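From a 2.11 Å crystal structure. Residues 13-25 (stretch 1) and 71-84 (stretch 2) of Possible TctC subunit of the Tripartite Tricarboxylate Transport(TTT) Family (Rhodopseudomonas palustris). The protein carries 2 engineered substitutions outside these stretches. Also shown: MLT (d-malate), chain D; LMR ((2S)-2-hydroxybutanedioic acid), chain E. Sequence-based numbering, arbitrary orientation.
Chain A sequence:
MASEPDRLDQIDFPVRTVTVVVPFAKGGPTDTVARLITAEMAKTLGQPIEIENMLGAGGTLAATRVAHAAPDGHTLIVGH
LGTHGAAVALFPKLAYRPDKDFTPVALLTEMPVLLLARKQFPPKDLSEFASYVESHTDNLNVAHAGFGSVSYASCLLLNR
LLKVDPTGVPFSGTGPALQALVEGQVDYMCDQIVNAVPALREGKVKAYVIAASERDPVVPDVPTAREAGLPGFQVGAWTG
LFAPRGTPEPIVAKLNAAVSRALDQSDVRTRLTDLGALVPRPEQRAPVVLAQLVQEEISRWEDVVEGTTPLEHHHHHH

Stretch 1 (13-25) FPVRTVTVVVPFA
Stretch 2, residues 71-84: PDGHTLIVGHLGTH

Strands 18-22 and 75-80 pair in parallel, their axes 28° apart. Thr19 lies beside Thr75, Val20 beside Leu76 and Val21 beside Ile77, with CA-CA distances of 4.7 to 4.9 Å. The backbone ladder runs Thr19 N to His74 O (2.7 Å), Leu76 N to Thr19 O (2.8 Å), Val21 N to Leu76 O (2.9 Å) and Val78 N to Val21 O (3.0 Å). Both strands have extended phi/psi values.

The valines of stretch 1 all have chi1 t. Val20 and Leu76 (m, t) share one face of the sheet, where Val20 CG1 also meets Val78 CG2 at 3.5 Å. Thr19, Thr75, Val21 and Ile77 lie on the other. Ile77 (t, p) brings CD1 to 4.0 Å from Val21 CG1 and 4.2 Å from Pro23 CG.

Before the strands, a cis peptide precedes Pro14. His74 (chi1 m, chi2 94°) is the residue most covered by the opposing stretch. Its NE2 accepts from Val15 N at 3.0 Å. The edge of Phe13 (t, chi2 83°) points at one ring face, centroids 4.9 Å apart and planes at 61°. The guanidinium of Arg16 (p, t, t, chi4 -100°) stacks on the opposite face, centres 4.0 Å apart. Arg16 NH2 also reaches Asp72 OD2 at 3.3 Å, a salt bridge with a weak hydrogen bond. Asp72 (p) accepts from His74 N through OD1 at 3.0 Å. Gly73 has phi/psi 90/-8; an ideal CB there would lie 2.8 Å from Phe13 CE1.

At the end of its strand, His80 (p, chi2 25°) caps the following turn: its ND1 accepts from Gly82 N at 3.0 Å. This leaves NE2 to donate to LMR O1A at 2.8 Å. Phe24 (m, chi2 -73°) meets His80 rim to rim, centroids 5.3 Å apart. Thr83 (p) accepts from His80 N through OG1 at 3.1 Å.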

# COMPACT_ATOMS: atom_id res chain seq x y z
N PHE A 13 12.66 -27.05 2.57
CA PHE A 13 11.73 -25.89 2.77
C PHE A 13 10.75 -25.79 1.62
O PHE A 13 11.14 -25.87 0.47
CB PHE A 13 12.48 -24.55 2.84
CG PHE A 13 11.57 -23.35 2.83
CD1 PHE A 13 10.97 -22.90 4.00
CD2 PHE A 13 11.23 -22.71 1.64
CE1 PHE A 13 10.11 -21.81 3.99
CE2 PHE A 13 10.38 -21.62 1.63
CZ PHE A 13 9.81 -21.17 2.81
N PRO A 14 9.45 -25.53 1.85
CA PRO A 14 8.85 -25.59 3.19
C PRO A 14 8.58 -27.02 3.66
O PRO A 14 8.53 -27.88 2.82
CB PRO A 14 7.53 -24.82 3.01
CG PRO A 14 7.19 -24.98 1.54
CD PRO A 14 8.52 -25.05 0.82
N VAL A 15 8.43 -27.21 4.97
CA VAL A 15 8.06 -28.49 5.67
C VAL A 15 6.59 -28.45 6.09
O VAL A 15 6.07 -29.48 6.57
CB VAL A 15 8.98 -28.71 6.88
CG1 VAL A 15 8.50 -29.84 7.78
CG2 VAL A 15 10.42 -28.94 6.45
N ARG A 16 5.91 -27.32 5.93
CA ARG A 16 4.51 -27.16 6.40
C ARG A 16 3.93 -25.88 5.81
O ARG A 16 4.67 -25.18 5.10
CB ARG A 16 4.46 -27.10 7.94
CG ARG A 16 5.17 -25.89 8.53
CD ARG A 16 5.45 -26.03 10.00
NE ARG A 16 5.81 -24.71 10.50
CZ ARG A 16 7.04 -24.26 10.72
NH1 ARG A 16 8.09 -25.04 10.53
NH2 ARG A 16 7.21 -23.02 11.15
N THR A 17 2.69 -25.58 6.16
CA THR A 17 1.96 -24.38 5.68
C THR A 17 2.80 -23.14 5.97
O THR A 17 3.31 -23.02 7.09
CB THR A 17 0.57 -24.32 6.32
OG1 THR A 17 -0.11 -25.50 5.89
CG2 THR A 17 -0.21 -23.09 5.91
N VAL A 18 3.00 -22.29 4.96
CA VAL A 18 3.68 -20.98 5.14
C VAL A 18 2.62 -19.96 5.56
O VAL A 18 1.55 -19.94 4.92
CB VAL A 18 4.44 -20.55 3.88
CG1 VAL A 18 5.04 -19.16 4.03
CG2 VAL A 18 5.50 -21.57 3.49
N THR A 19 2.89 -19.19 6.61
CA THR A 19 2.05 -18.05 7.05
C THR A 19 2.60 -16.76 6.41
O THR A 19 3.80 -16.46 6.57
CB THR A 19 1.94 -18.01 8.57
OG1 THR A 19 1.25 -19.20 8.95
CG2 THR A 19 1.20 -16.80 9.08
N VAL A 20 1.74 -16.08 5.66
CA VAL A 20 2.01 -14.72 5.11
C VAL A 20 1.05 -13.81 5.85
O VAL A 20 -0.18 -13.98 5.74
CB VAL A 20 1.82 -14.65 3.59
CG1 VAL A 20 1.92 -13.21 3.09
CG2 VAL A 20 2.82 -15.55 2.86
N VAL A 21 1.63 -12.94 6.65
CA VAL A 21 0.91 -11.99 7.53
C VAL A 21 0.69 -10.71 6.73
O VAL A 21 1.66 -10.23 6.12
CB VAL A 21 1.70 -11.77 8.83
CG1 VAL A 21 0.97 -10.81 9.74
CG2 VAL A 21 1.95 -13.09 9.54
N VAL A 22 -0.54 -10.21 6.76
CA VAL A 22 -0.99 -8.93 6.17
C VAL A 22 -1.41 -8.00 7.31
O VAL A 22 -2.20 -8.41 8.17
CB VAL A 22 -2.14 -9.17 5.16
CG1 VAL A 22 -2.84 -7.88 4.79
CG2 VAL A 22 -1.65 -9.90 3.90
N PRO A 23 -0.86 -6.76 7.38
CA PRO A 23 -1.13 -5.84 8.49
C PRO A 23 -2.54 -5.23 8.52
O PRO A 23 -2.89 -4.56 9.50
CB PRO A 23 -0.16 -4.67 8.30
CG PRO A 23 0.83 -5.12 7.25
CD PRO A 23 0.14 -6.22 6.45
N PHE A 24 -3.31 -5.43 7.45
CA PHE A 24 -4.58 -4.70 7.21
C PHE A 24 -5.76 -5.64 7.01
O PHE A 24 -5.59 -6.83 6.71
CB PHE A 24 -4.37 -3.76 6.02
CG PHE A 24 -3.30 -2.75 6.31
CD1 PHE A 24 -3.53 -1.71 7.19
CD2 PHE A 24 -2.04 -2.87 5.75
CE1 PHE A 24 -2.54 -0.79 7.49
CE2 PHE A 24 -1.05 -1.94 6.04
CZ PHE A 24 -1.30 -0.91 6.91
N ALA A 25 -6.94 -5.08 7.18
CA ALA A 25 -8.24 -5.79 7.15
C ALA A 25 -8.42 -6.46 5.78
O ALA A 25 -7.94 -5.91 4.74
CB ALA A 25 -9.35 -4.82 7.45
N PRO A 71 13.26 -17.18 12.00
CA PRO A 71 13.76 -16.97 10.63
C PRO A 71 13.91 -18.25 9.80
O PRO A 71 14.96 -18.48 9.26
CB PRO A 71 15.13 -16.31 10.87
CG PRO A 71 15.58 -16.88 12.18
CD PRO A 71 14.31 -17.00 13.01
N ASP A 72 12.84 -19.04 9.69
CA ASP A 72 12.86 -20.36 8.99
C ASP A 72 12.13 -20.23 7.65
O ASP A 72 12.13 -21.20 6.89
CB ASP A 72 12.31 -21.47 9.89
CG ASP A 72 10.86 -21.29 10.34
OD1 ASP A 72 10.21 -20.34 9.88
OD2 ASP A 72 10.39 -22.14 11.13
N GLY A 73 11.55 -19.07 7.35
CA GLY A 73 10.85 -18.83 6.08
C GLY A 73 9.37 -19.18 6.15
O GLY A 73 8.67 -18.85 5.18
N HIS A 74 8.88 -19.78 7.23
CA HIS A 74 7.46 -20.21 7.35
C HIS A 74 6.58 -19.04 7.84
O HIS A 74 5.36 -19.19 7.74
CB HIS A 74 7.37 -21.47 8.21
CG HIS A 74 7.91 -22.67 7.51
ND1 HIS A 74 9.22 -23.10 7.67
CD2 HIS A 74 7.34 -23.52 6.62
CE1 HIS A 74 9.42 -24.18 6.92
NE2 HIS A 74 8.28 -24.46 6.27
N THR A 75 7.17 -17.94 8.32
CA THR A 75 6.43 -16.72 8.77
C THR A 75 6.96 -15.50 8.02
O THR A 75 8.09 -15.09 8.27
CB THR A 75 6.50 -16.53 10.29
OG1 THR A 75 6.05 -17.72 10.92
CG2 THR A 75 5.62 -15.40 10.77
N LEU A 76 6.14 -14.95 7.13
CA LEU A 76 6.51 -13.83 6.24
C LEU A 76 5.56 -12.66 6.49
O LEU A 76 4.49 -12.88 7.07
CB LEU A 76 6.44 -14.34 4.79
CG LEU A 76 7.31 -15.55 4.48
CD1 LEU A 76 7.10 -16.02 3.05
CD2 LEU A 76 8.78 -15.22 4.73
N ILE A 77 5.98 -11.46 6.10
CA ILE A 77 5.16 -10.23 6.23
C ILE A 77 5.08 -9.59 4.84
O ILE A 77 6.10 -9.51 4.14
CB ILE A 77 5.72 -9.26 7.31
CG1 ILE A 77 4.89 -7.98 7.45
CG2 ILE A 77 7.19 -8.91 7.10
CD1 ILE A 77 3.60 -8.17 8.16
N VAL A 78 3.87 -9.21 4.45
CA VAL A 78 3.65 -8.23 3.36
C VAL A 78 3.84 -6.84 3.95
O VAL A 78 3.12 -6.48 4.90
CB VAL A 78 2.27 -8.38 2.71
CG1 VAL A 78 2.10 -7.38 1.58
CG2 VAL A 78 2.05 -9.80 2.22
N GLY A 79 4.80 -6.10 3.40
CA GLY A 79 5.01 -4.69 3.73
C GLY A 79 4.80 -3.82 2.51
O GLY A 79 4.74 -4.35 1.39
N HIS A 80 4.71 -2.52 2.70
CA HIS A 80 4.52 -1.59 1.58
C HIS A 80 5.16 -0.25 1.93
O HIS A 80 5.82 -0.16 3.00
CB HIS A 80 3.04 -1.54 1.20
CG HIS A 80 2.12 -1.04 2.25
ND1 HIS A 80 2.53 -0.20 3.26
CD2 HIS A 80 0.78 -1.18 2.38
CE1 HIS A 80 1.49 0.13 4.00
NE2 HIS A 80 0.39 -0.46 3.48
N LEU A 81 4.96 0.73 1.05
CA LEU A 81 5.54 2.08 1.16
C LEU A 81 5.32 2.65 2.57
O LEU A 81 6.18 3.43 3.00
CB LEU A 81 4.92 2.96 0.07
CG LEU A 81 5.12 4.47 0.23
CD1 LEU A 81 5.15 5.15 -1.13
CD2 LEU A 81 4.01 5.07 1.09
N GLY A 82 4.22 2.30 3.25
CA GLY A 82 3.93 2.75 4.62
C GLY A 82 4.72 1.97 5.67
O GLY A 82 5.56 2.55 6.36
N THR A 83 4.47 0.67 5.80
CA THR A 83 4.94 -0.12 6.96
C THR A 83 6.46 -0.21 6.92
O THR A 83 7.06 -0.32 8.00
CB THR A 83 4.31 -1.51 6.95
OG1 THR A 83 4.72 -2.13 5.73
CG2 THR A 83 2.81 -1.44 7.05
N HIS A 84 7.05 -0.17 5.71
CA HIS A 84 8.49 -0.43 5.48
C HIS A 84 9.14 0.76 4.78
O HIS A 84 10.16 0.53 4.09
CB HIS A 84 8.66 -1.73 4.69
CG HIS A 84 8.44 -2.93 5.54
ND1 HIS A 84 7.20 -3.28 5.99
CD2 HIS A 84 9.32 -3.82 6.06
CE1 HIS A 84 7.32 -4.36 6.75
NE2 HIS A 84 8.62 -4.71 6.81
C1 MLT D . -2.65 1.17 3.61
O1 MLT D . -1.41 1.32 3.73
O2 MLT D . -3.40 2.17 3.53
C2 MLT D . -3.21 -0.23 3.60
O3 MLT D . -2.59 -1.17 2.69
C3 MLT D . -4.64 -0.26 3.16
C4 MLT D . -5.02 -1.71 3.27
O4 MLT D . -4.31 -2.58 2.69
O5 MLT D . -6.01 -1.97 3.99
C1 LMR E . -2.83 1.41 3.49
O1A LMR E . -1.79 1.10 4.10
O1B LMR E . -3.22 2.59 3.28
C2 LMR E . -3.68 0.26 2.92
O2 LMR E . -2.95 -0.69 2.16
C3 LMR E . -4.42 -0.52 4.02
C4 LMR E . -4.97 -1.78 3.37
O4A LMR E . -6.20 -1.90 3.29
O4B LMR E . -4.16 -2.62 2.90